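Local coordinates for protein butyrophilin subfamily 1 member A1 (Bos taurus, PDB 4HH8) that may act in the secretion of milk-fat droplets and probably inhibits T-cell proliferation, metabolism and cytokine secretion, at residues S143-L148 / S191-D196. The protein carries 1 engineered substitution. Sequence-based numbering, arbitrary orientation.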
loop_
_atom_site.group_PDB
_atom_site.type_symbol
_atom_site.label_atom_id
_atom_site.label_comp_id
_atom_site.label_asym_id
_atom_site.label_seq_id
_atom_site.Cartn_x
_atom_site.Cartn_y
_atom_site.Cartn_z
ATOM N N SER A 143 2.375 -42.748 3.245
ATOM C CA SER A 143 2.340 -43.630 2.074
ATOM C C SER A 143 2.063 -42.923 0.730
ATOM O O SER A 143 0.928 -42.923 0.217
ATOM C CB SER A 143 1.361 -44.800 2.321
ATOM O OG SER A 143 1.994 -46.060 2.144
ATOM N N GLY A 144 3.113 -42.312 0.171
ATOM C CA GLY A 144 3.069 -41.768 -1.193
ATOM C C GLY A 144 2.530 -40.357 -1.384
ATOM O O GLY A 144 2.859 -39.714 -2.385
ATOM N N GLU A 145 1.701 -39.888 -0.440
ATOM C CA GLU A 145 1.135 -38.520 -0.476
ATOM C C GLU A 145 2.122 -37.436 -0.042
ATOM O O GLU A 145 2.692 -37.499 1.056
ATOM C CB GLU A 145 -0.152 -38.422 0.355
ATOM C CG GLU A 145 -1.422 -38.455 -0.496
ATOM C CD GLU A 145 -2.698 -38.202 0.303
ATOM O OE1 GLU A 145 -2.605 -37.896 1.522
ATOM O OE2 GLU A 145 -3.796 -38.314 -0.295
ATOM N N ILE A 146 2.289 -36.444 -0.922
ATOM C CA ILE A 146 3.214 -35.311 -0.731
ATOM C C ILE A 146 2.505 -34.013 -0.248
ATOM O O ILE A 146 1.545 -33.550 -0.864
ATOM C CB ILE A 146 4.012 -35.014 -2.047
ATOM C CG1 ILE A 146 4.443 -36.319 -2.723
ATOM C CG2 ILE A 146 5.186 -34.059 -1.791
ATOM C CD1 ILE A 146 5.701 -36.222 -3.579
ATOM N N GLN A 147 2.999 -33.445 0.850
ATOM C CA GLN A 147 2.507 -32.177 1.393
ATOM C C GLN A 147 3.515 -31.089 1.079
ATOM O O GLN A 147 4.699 -31.222 1.402
ATOM C CB GLN A 147 2.342 -32.244 2.917
ATOM C CG GLN A 147 1.618 -33.475 3.468
ATOM C CD GLN A 147 2.040 -33.831 4.904
ATOM O OE1 GLN A 147 3.206 -33.657 5.298
ATOM N NE2 GLN A 147 1.091 -34.348 5.681
ATOM N N LEU A 148 3.066 -30.017 0.446
ATOM C CA LEU A 148 3.948 -28.896 0.173
ATOM C C LEU A 148 3.538 -27.709 1.021
ATOM O O LEU A 148 2.344 -27.452 1.190
ATOM C CB LEU A 148 3.908 -28.504 -1.302
ATOM C CG LEU A 148 4.187 -29.566 -2.378
ATOM C CD1 LEU A 148 4.040 -28.926 -3.744
ATOM C CD2 LEU A 148 5.630 -30.225 -2.263
ATOM N N SER A 191 -0.448 -24.484 2.282
ATOM C CA SER A 191 -0.193 -25.905 2.150
ATOM C C SER A 191 -1.118 -26.556 1.190
ATOM O O SER A 191 -2.282 -26.182 1.105
ATOM C CB SER A 191 -0.352 -26.632 3.472
ATOM O OG SER A 191 0.859 -26.444 4.167
ATOM N N VAL A 192 -0.606 -27.577 0.518
ATOM C CA VAL A 192 -1.369 -28.299 -0.451
ATOM C C VAL A 192 -0.959 -29.779 -0.294
ATOM O O VAL A 192 0.147 -30.092 0.189
ATOM C CB VAL A 192 -1.090 -27.648 -1.820
ATOM C CG1 VAL A 192 0.144 -28.220 -2.544
ATOM C CG2 VAL A 192 -2.281 -27.511 -2.633
ATOM N N ILE A 193 -1.855 -30.690 -0.628
ATOM C CA ILE A 193 -1.485 -32.109 -0.672
ATOM C C ILE A 193 -1.507 -32.544 -2.143
ATOM O O ILE A 193 -2.520 -32.410 -2.807
ATOM C CB ILE A 193 -2.395 -32.958 0.232
ATOM C CG1 ILE A 193 -2.204 -32.519 1.699
ATOM C CG2 ILE A 193 -2.061 -34.432 0.074
ATOM C CD1 ILE A 193 -3.147 -33.164 2.680
ATOM N N ILE A 194 -0.362 -32.992 -2.660
ATOM C CA ILE A 194 -0.274 -33.498 -4.034
ATOM C C ILE A 194 -0.732 -34.954 -4.091
ATOM O O ILE A 194 -0.119 -35.815 -3.450
ATOM C CB ILE A 194 1.165 -33.388 -4.602
ATOM C CG1 ILE A 194 1.698 -31.957 -4.487
ATOM C CG2 ILE A 194 1.221 -33.902 -6.047
ATOM C CD1 ILE A 194 0.850 -30.875 -5.165
ATOM N N ARG A 195 -1.830 -35.221 -4.809
ATOM C CA ARG A 195 -2.299 -36.613 -5.031
ATOM C C ARG A 195 -2.176 -36.979 -6.509
ATOM O O ARG A 195 -3.080 -36.709 -7.303
ATOM C CB ARG A 195 -3.743 -36.828 -4.547
ATOM C CG ARG A 195 -3.943 -36.700 -3.036
ATOM C CD ARG A 195 -5.408 -36.400 -2.730
ATOM N NE ARG A 195 -5.651 -35.862 -1.386
ATOM C CZ ARG A 195 -5.745 -34.563 -1.109
ATOM N NH1 ARG A 195 -5.572 -33.663 -2.076
ATOM N NH2 ARG A 195 -5.999 -34.166 0.124
ATOM N N ASP A 196 -1.039 -37.568 -6.870
ATOM C CA ASP A 196 -0.694 -37.839 -8.273
ATOM C C ASP A 196 0.628 -38.631 -8.357
ATOM O O ASP A 196 1.392 -38.715 -7.380
ATOM C CB ASP A 196 -0.573 -36.515 -9.065
ATOM C CG ASP A 196 -1.112 -36.621 -10.502
ATOM O OD1 ASP A 196 -2.003 -35.817 -10.866
ATOM O OD2 ASP A 196 -0.648 -37.497 -11.271
#
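Strands 146-148 and 191-194 run antiparallel as the central pair of a four-stranded sheet in the membrane-proximal immunoglobulin domain of butyrophilin, and show how main-chain bonds satisfy most of the backbone groups facing each other across such a pair. Leu-148 and Val-192 form a complete hydrogen-bonded pair: Leu-148 N donates to Val-192 O at 2.9 Å, and Val-192 N donates to Leu-148 O at 3.0 Å, both in the carbonyl plane. Leu-148 O also receives a weak, long bond from Ser-191 OG. At Ile-146 the ladder ends on a single bond, Ile-194 N to Ile-146 O (2.7 Å), nearly along the C=O axis. The main chain of Gln-147, in the non-hydrogen-bonded pair with Ile-193, hydrogen-bonds that of Lys-139 on strand 135-140. On the buried face Leu-148 CD1 lies 3.9 Å from Ile-194 CG1, with Trp-163 of the opposing sheet against Leu-148 and Val-192. Beyond the ladder the extended Glu-145 chain crosses Arg-195 obliquely, its OE2 forming a salt bridge to NE (3.3 Å) with carboxylate and guanidinium planes 89° apart; Ile-193 CG2 sits over one guanidinium face. An alanine at Glu-145 would remove the carboxylate and probably leave Arg-195 less fixed over Ile-193. Main-chain bonds thus set the register, while a surface salt bridge, probably screened by solvent, closes its end.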